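PDB 3E7Q: transcriptional regulator from Pseudomonas aeruginosa, which probably binds regulatory DNA as a TetR-family transcription factor, possibly a repressor of its target genes. Local coordinates for residues F32-V37 against G57-V62; R91-F95 against Y137-L141; S165-L170 against I192-W196. All blocks are in the same frame, centred on the assembly; numbering follows the deposited sequence.

Interaction 1. Residues F32-V37 against G57-V62; sequences FQGASV and GKDALV
Lys-58 reaches from the start of helix 58-82 across one face of the Phe-32 ring, at the end of helix 12-34, in the helix-turn-helix DNA-binding domain of a TetR-family regulator. Its CG stands anti to the backbone N (chi1 173°), and the otherwise extended chain, bent at chi2, passes Ala-35 and ends over the ring face. There the ammonium makes a cation-pi contact, with NZ 4.3 Å from the centroid of the Phe-32 ring and only 6° off its normal. Lys-58 CE lies over the same face, displaced toward the rim, 3.6 Å from Phe-32 CE1. The charge is also held by the main chain: Lys-58 NZ donates to Ala-35 O at 2.9 Å, coming from above the carbonyl plane, 39° out of it. A further bond to Phe-32 O is indicated, but that oxygen is less surely placed. The ring edge is occupied as well. Val-62 CG2 touches Phe-32 CD1 at 4.0 Å, while Asp-59 OD1 meets Phe-32 CZ at 3.6 Å, where the slightly positive ring hydrogens would suit a carboxylate oxygen. Ile-123 and, from helix 124-152, Ile-126 also pack on Phe-32.

Toward Gln-33 and Ser-36, both partly exposed, the contact is looser and more polar. The CB of Gln-33 and that of Ser-36 point away from helix 58-82. Gln-33 gives its NE2 to Lys-28 O of the second subunit, and Ser-36 OG caps Lys-39 N at the head of helix 37-44, within the predicted DNA-binding motif. Packing tightens again one residue later, where Val-37 CG1 sits 4.0 Å from Leu-61 CD1 and 3.6 Å from the backbone nitrogen of Lys-58.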
# COMPACT_ATOMS: atom_id res chain seq x y z
N PHE B 32 -9.48 -12.54 0.82
CA PHE B 32 -10.38 -12.62 -0.33
C PHE B 32 -10.42 -14.00 -0.90
O PHE B 32 -11.50 -14.50 -1.20
CB PHE B 32 -10.01 -11.66 -1.44
CG PHE B 32 -10.83 -11.85 -2.70
CD1 PHE B 32 -12.10 -11.35 -2.80
CD2 PHE B 32 -10.31 -12.57 -3.80
CE1 PHE B 32 -12.86 -11.52 -3.96
CE2 PHE B 32 -11.08 -12.77 -4.95
CZ PHE B 32 -12.34 -12.22 -5.04
N GLN B 33 -9.25 -14.61 -1.08
CA GLN B 33 -9.20 -15.95 -1.69
C GLN B 33 -9.98 -16.96 -0.83
O GLN B 33 -10.65 -17.87 -1.35
CB GLN B 33 -7.75 -16.44 -1.91
CG GLN B 33 -6.85 -15.53 -2.71
CD GLN B 33 -6.04 -14.56 -1.81
OE1 GLN B 33 -6.56 -14.09 -0.77
NE2 GLN B 33 -4.79 -14.25 -2.21
N GLY B 34 -9.88 -16.83 0.49
CA GLY B 34 -10.56 -17.77 1.37
C GLY B 34 -12.02 -17.48 1.69
O GLY B 34 -12.71 -18.36 2.20
N ALA B 35 -12.48 -16.25 1.45
CA ALA B 35 -13.89 -15.88 1.71
C ALA B 35 -14.81 -16.63 0.77
O ALA B 35 -14.38 -17.04 -0.30
CB ALA B 35 -14.10 -14.33 1.57
N SER B 36 -16.06 -16.85 1.17
CA SER B 36 -17.09 -17.38 0.28
C SER B 36 -18.38 -16.87 0.81
O SER B 36 -18.40 -16.37 1.91
CB SER B 36 -17.08 -18.91 0.34
OG SER B 36 -17.27 -19.35 1.68
N VAL B 37 -19.47 -17.00 0.06
CA VAL B 37 -20.76 -16.53 0.52
C VAL B 37 -21.21 -17.26 1.80
O VAL B 37 -21.84 -16.64 2.66
CB VAL B 37 -21.87 -16.68 -0.56
CG1 VAL B 37 -21.46 -16.02 -1.87
CG2 VAL B 37 -22.16 -18.09 -0.81
N GLY B 57 -23.09 -13.49 -6.08
CA GLY B 57 -21.98 -14.30 -5.60
C GLY B 57 -21.02 -13.49 -4.76
O GLY B 57 -21.32 -12.34 -4.38
N LYS B 58 -19.88 -14.10 -4.49
CA LYS B 58 -18.87 -13.51 -3.67
C LYS B 58 -18.34 -12.23 -4.35
O LYS B 58 -18.38 -11.17 -3.76
CB LYS B 58 -17.76 -14.52 -3.45
CG LYS B 58 -16.52 -13.99 -2.73
CD LYS B 58 -15.35 -14.75 -3.27
CE LYS B 58 -14.11 -14.59 -2.47
NZ LYS B 58 -13.30 -15.81 -2.70
N ASP B 59 -17.90 -12.31 -5.59
CA ASP B 59 -17.35 -11.12 -6.24
C ASP B 59 -18.26 -9.89 -6.03
O ASP B 59 -17.78 -8.84 -5.69
CB ASP B 59 -17.09 -11.37 -7.73
CG ASP B 59 -16.04 -12.41 -7.97
OD1 ASP B 59 -15.33 -12.85 -6.99
OD2 ASP B 59 -15.92 -12.82 -9.17
N ALA B 60 -19.56 -10.07 -6.24
CA ALA B 60 -20.53 -9.02 -6.11
C ALA B 60 -20.70 -8.49 -4.67
O ALA B 60 -20.94 -7.32 -4.47
CB ALA B 60 -21.83 -9.52 -6.60
N LEU B 61 -20.58 -9.37 -3.68
CA LEU B 61 -20.63 -8.95 -2.28
C LEU B 61 -19.39 -8.15 -1.92
O LEU B 61 -19.47 -7.17 -1.20
CB LEU B 61 -20.78 -10.16 -1.32
CG LEU B 61 -22.18 -10.76 -1.30
CD1 LEU B 61 -22.19 -12.22 -0.73
CD2 LEU B 61 -23.15 -9.84 -0.54
N VAL B 62 -18.25 -8.54 -2.44
CA VAL B 62 -16.98 -7.85 -2.12
C VAL B 62 -16.94 -6.46 -2.81
O VAL B 62 -16.63 -5.47 -2.14
CB VAL B 62 -15.76 -8.72 -2.47
CG1 VAL B 62 -14.49 -7.93 -2.42
CG2 VAL B 62 -15.66 -9.97 -1.52

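Interaction 2. Residues R91-F95 against Y137-L141; sequences RLSAF and YRALL
The phenolic oxygen of Tyr-137 abuts the edge of the Phe-95 ring, near its plane, with Tyr-137 OH 3.7 Å from Phe-95 CE2. The two aromatics form an offset edge-to-face pair, the edge of Phe-95 turned toward the face of Tyr-137, with centroids 5.7 Å apart and planes inclined at 61°. Closest among their carbons are Phe-95 CZ and Tyr-137 CE1, also 3.7 Å apart. A chi1 of -165° swings the Phe-95 ring to the side of its own carbonyl carbon and carries it toward helix 124-152. Helices 88-99 and 124-152 belong to the all-helical C-terminal domain of TetR-family regulators and run roughly antiparallel here; their local axes approach no closer than 12.7 Å, a span bridged by side chains alone. Leu-141 CD2 sits over the centre of one face of Phe-95, a CH-pi contact of 3.9 Å from CD2 to the ring centroid. The same methyl meets Leu-92 CD2 at 4.0 Å, and on the ring's rim Leu-140 CD2 touches Phe-95 CE1 at 4.0 Å. Ile-81 of helix 58-82 also packs on Phe-95, and Leu-92 extends the apolar seam to Val-144 and Leu-148.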
# COMPACT_ATOMS: atom_id res chain seq x y z
N ARG B 91 -8.22 24.33 2.64
CA ARG B 91 -8.91 23.13 2.11
C ARG B 91 -7.99 21.89 2.06
O ARG B 91 -8.40 20.80 2.48
CB ARG B 91 -9.47 23.38 0.70
CG ARG B 91 -10.50 24.47 0.57
CD ARG B 91 -11.12 24.55 -0.83
NE ARG B 91 -12.49 25.05 -0.70
CZ ARG B 91 -13.17 25.72 -1.65
NH1 ARG B 91 -12.64 25.93 -2.86
NH2 ARG B 91 -14.40 26.19 -1.40
N LEU B 92 -6.76 22.04 1.58
CA LEU B 92 -5.78 20.95 1.64
C LEU B 92 -5.47 20.53 3.11
O LEU B 92 -5.41 19.34 3.40
CB LEU B 92 -4.46 21.26 0.91
CG LEU B 92 -4.44 21.25 -0.63
CD1 LEU B 92 -3.22 21.89 -1.11
CD2 LEU B 92 -4.64 19.83 -1.23
N SER B 93 -5.25 21.49 4.00
CA SER B 93 -5.03 21.21 5.43
C SER B 93 -6.15 20.51 6.09
O SER B 93 -5.92 19.66 6.92
CB SER B 93 -4.75 22.50 6.21
OG SER B 93 -3.70 23.14 5.56
N ALA B 94 -7.37 20.87 5.74
CA ALA B 94 -8.53 20.18 6.27
C ALA B 94 -8.54 18.74 5.73
O ALA B 94 -8.72 17.83 6.50
CB ALA B 94 -9.82 20.93 5.94
N PHE B 95 -8.33 18.54 4.43
CA PHE B 95 -8.12 17.21 3.84
C PHE B 95 -7.09 16.37 4.59
O PHE B 95 -7.37 15.26 4.93
CB PHE B 95 -7.70 17.32 2.38
CG PHE B 95 -7.79 16.05 1.59
CD1 PHE B 95 -8.89 15.81 0.74
CD2 PHE B 95 -6.72 15.12 1.57
CE1 PHE B 95 -8.96 14.62 -0.04
CE2 PHE B 95 -6.80 13.97 0.82
CZ PHE B 95 -7.92 13.71 0.03
N TYR B 137 -11.08 10.21 -6.07
CA TYR B 137 -10.18 10.68 -5.04
C TYR B 137 -9.18 11.72 -5.62
O TYR B 137 -9.03 12.87 -5.11
CB TYR B 137 -9.49 9.45 -4.43
CG TYR B 137 -8.54 9.75 -3.29
CD1 TYR B 137 -8.99 9.84 -1.98
CD2 TYR B 137 -7.19 9.93 -3.53
CE1 TYR B 137 -8.13 10.10 -0.95
CE2 TYR B 137 -6.31 10.25 -2.51
CZ TYR B 137 -6.78 10.33 -1.22
OH TYR B 137 -5.89 10.57 -0.23
N ARG B 138 -8.54 11.33 -6.70
CA ARG B 138 -7.64 12.25 -7.45
C ARG B 138 -8.35 13.50 -8.02
O ARG B 138 -7.75 14.55 -8.03
CB ARG B 138 -6.88 11.51 -8.57
CG ARG B 138 -5.75 10.62 -8.06
CD ARG B 138 -4.99 9.97 -9.17
NE ARG B 138 -5.86 9.03 -9.91
CZ ARG B 138 -6.07 9.03 -11.22
NH1 ARG B 138 -5.46 9.87 -12.02
NH2 ARG B 138 -6.89 8.16 -11.74
N ALA B 139 -9.56 13.36 -8.57
CA ALA B 139 -10.32 14.49 -9.12
C ALA B 139 -10.51 15.53 -8.01
O ALA B 139 -10.37 16.72 -8.27
CB ALA B 139 -11.70 14.05 -9.68
N LEU B 140 -10.81 15.08 -6.79
CA LEU B 140 -10.96 16.01 -5.65
C LEU B 140 -9.69 16.81 -5.40
O LEU B 140 -9.74 18.03 -5.11
CB LEU B 140 -11.24 15.23 -4.39
CG LEU B 140 -12.15 15.74 -3.30
CD1 LEU B 140 -13.56 16.09 -3.88
CD2 LEU B 140 -12.24 14.64 -2.29
N LEU B 141 -8.56 16.10 -5.43
CA LEU B 141 -7.27 16.72 -5.20
C LEU B 141 -6.83 17.56 -6.40
O LEU B 141 -6.19 18.58 -6.20
CB LEU B 141 -6.19 15.69 -4.81
CG LEU B 141 -6.27 15.10 -3.40
CD1 LEU B 141 -5.40 13.87 -3.31
CD2 LEU B 141 -5.88 16.18 -2.34

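Interaction 3. Residues S165-L170 against I192-W196; sequences SLSALL and ICEAW
Helices 159-179 and 186-204, the last two long helices of the chain, form an antiparallel hairpin, and this buried contact lies between them. The local axes come within 10.9 Å of each other, with their N-to-C directions at 164°, and Trp-196 is the residue most covered by the other helix. Its indole reaches across to the backbone of that helix. Leu-166 covers one face: its CB stands 3.9 Å from the centroid of the six-membered ring of Trp-196 in a CH-pi contact, and its CD1 comes within 3.7 Å of Trp-196 CE3. At the indole's edge, near the ring plane, Trp-196 NE1 donates a weak bond to Ser-165 OG, 3.3 Å long and bent to 141° at the hydrogen. This gives the buried N-H a polar partner in an otherwise apolar setting.

Leu-169 and Trp-196 lie alongside, pointing opposite ways, with Leu-169 CD2 3.8 Å from Trp-196 CB. The other branch reaches Ile-192, one turn before Trp-196, where Leu-169 CD1 meets Ile-192 CG2 at 4.0 Å. Farther along, Leu-170 CD2 rests 3.9 Å from the sulfur SG of Cys-193, beside Phe-100. The hairpin also faces the second subunit: Ser-165 packs on Ile-192 of that chain, Ile-192 on its Ser-165, and Ala-168 on its Leu-173. Two such hairpins, one from each subunit, meet in this way, consistent with the four-helix bundle through which TetR-family regulators characteristically dimerise.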
# COMPACT_ATOMS: atom_id res chain seq x y z
N SER B 165 0.87 12.40 -7.31
CA SER B 165 1.98 12.44 -6.35
C SER B 165 1.47 12.55 -4.92
O SER B 165 1.91 11.83 -4.00
CB SER B 165 2.87 13.65 -6.68
OG SER B 165 3.98 13.75 -5.79
N LEU B 166 0.60 13.51 -4.71
CA LEU B 166 0.00 13.70 -3.43
C LEU B 166 -0.85 12.47 -2.93
O LEU B 166 -0.76 12.10 -1.76
CB LEU B 166 -0.82 15.01 -3.42
CG LEU B 166 -1.37 15.43 -2.03
CD1 LEU B 166 -0.22 15.54 -0.95
CD2 LEU B 166 -2.22 16.71 -2.15
N SER B 167 -1.68 11.88 -3.79
CA SER B 167 -2.38 10.63 -3.46
C SER B 167 -1.43 9.50 -3.09
O SER B 167 -1.65 8.79 -2.13
CB SER B 167 -3.26 10.14 -4.62
OG SER B 167 -4.15 11.18 -4.97
N ALA B 168 -0.37 9.35 -3.87
CA ALA B 168 0.65 8.39 -3.57
C ALA B 168 1.26 8.58 -2.17
O ALA B 168 1.39 7.62 -1.41
CB ALA B 168 1.71 8.38 -4.69
N LEU B 169 1.57 9.82 -1.80
CA LEU B 169 2.14 10.14 -0.49
C LEU B 169 1.20 9.80 0.65
O LEU B 169 1.62 9.19 1.63
CB LEU B 169 2.52 11.60 -0.39
CG LEU B 169 3.12 12.16 0.94
CD1 LEU B 169 4.40 11.41 1.29
CD2 LEU B 169 3.37 13.68 0.85
N LEU B 170 -0.06 10.19 0.51
CA LEU B 170 -1.15 9.87 1.44
C LEU B 170 -1.37 8.41 1.63
O LEU B 170 -1.39 7.94 2.76
CB LEU B 170 -2.48 10.55 1.02
CG LEU B 170 -2.44 12.02 1.36
CD1 LEU B 170 -3.32 12.87 0.42
CD2 LEU B 170 -2.86 12.14 2.81
N ILE B 192 4.13 16.14 7.21
CA ILE B 192 4.73 15.65 5.94
C ILE B 192 3.94 16.15 4.71
O ILE B 192 4.52 16.56 3.67
CB ILE B 192 4.86 14.11 5.97
CG1 ILE B 192 5.98 13.69 6.95
CG2 ILE B 192 5.07 13.53 4.57
CD1 ILE B 192 6.05 12.13 7.22
N CYS B 193 2.62 16.17 4.85
CA CYS B 193 1.78 16.58 3.72
C CYS B 193 1.83 18.05 3.48
O CYS B 193 1.93 18.47 2.33
CB CYS B 193 0.34 16.13 3.91
SG CYS B 193 0.20 14.32 3.83
N GLU B 194 1.80 18.84 4.54
CA GLU B 194 2.01 20.27 4.40
C GLU B 194 3.36 20.55 3.81
O GLU B 194 3.50 21.52 3.06
CB GLU B 194 1.95 21.00 5.75
CG GLU B 194 0.69 20.90 6.52
CD GLU B 194 -0.52 21.53 5.87
OE1 GLU B 194 -0.43 22.18 4.81
OE2 GLU B 194 -1.63 21.39 6.46
N ALA B 195 4.37 19.77 4.19
CA ALA B 195 5.74 19.99 3.69
C ALA B 195 5.85 19.76 2.19
O ALA B 195 6.64 20.42 1.48
CB ALA B 195 6.75 19.16 4.45
N TRP B 196 5.07 18.80 1.70
CA TRP B 196 4.96 18.55 0.28
C TRP B 196 4.38 19.74 -0.51
O TRP B 196 4.85 20.10 -1.58
CB TRP B 196 4.03 17.35 0.08
CG TRP B 196 3.87 16.94 -1.32
CD1 TRP B 196 4.64 16.04 -1.94
CD2 TRP B 196 2.88 17.38 -2.29
NE1 TRP B 196 4.20 15.87 -3.23
CE2 TRP B 196 3.15 16.69 -3.49
CE3 TRP B 196 1.82 18.28 -2.27
CZ2 TRP B 196 2.41 16.87 -4.66
CZ3 TRP B 196 1.08 18.46 -3.44
CH2 TRP B 196 1.37 17.74 -4.62

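Overall arrangement
Interaction 1 belongs to the DNA-binding end of the chain, whereas interactions 2 and 3 lie together in the C-terminal domain, on the other side of the chain's centre. The centre of interaction 1 is 32 Å from that of interaction 2 and 33 Å from that of interaction 3, and helix 58-82 runs from the first contact toward the second. Interactions 2 and 3 have centres only 11 Å apart and touch directly: Ser-93 OG and Glu-194 OE2 are 2.9 Å apart, probably hydrogen-bonded, and Tyr-137 OH packs 3.5 Å from Leu-170 CD1. Helices 88-99 and 124-152 both touch the hairpin that meets the second subunit.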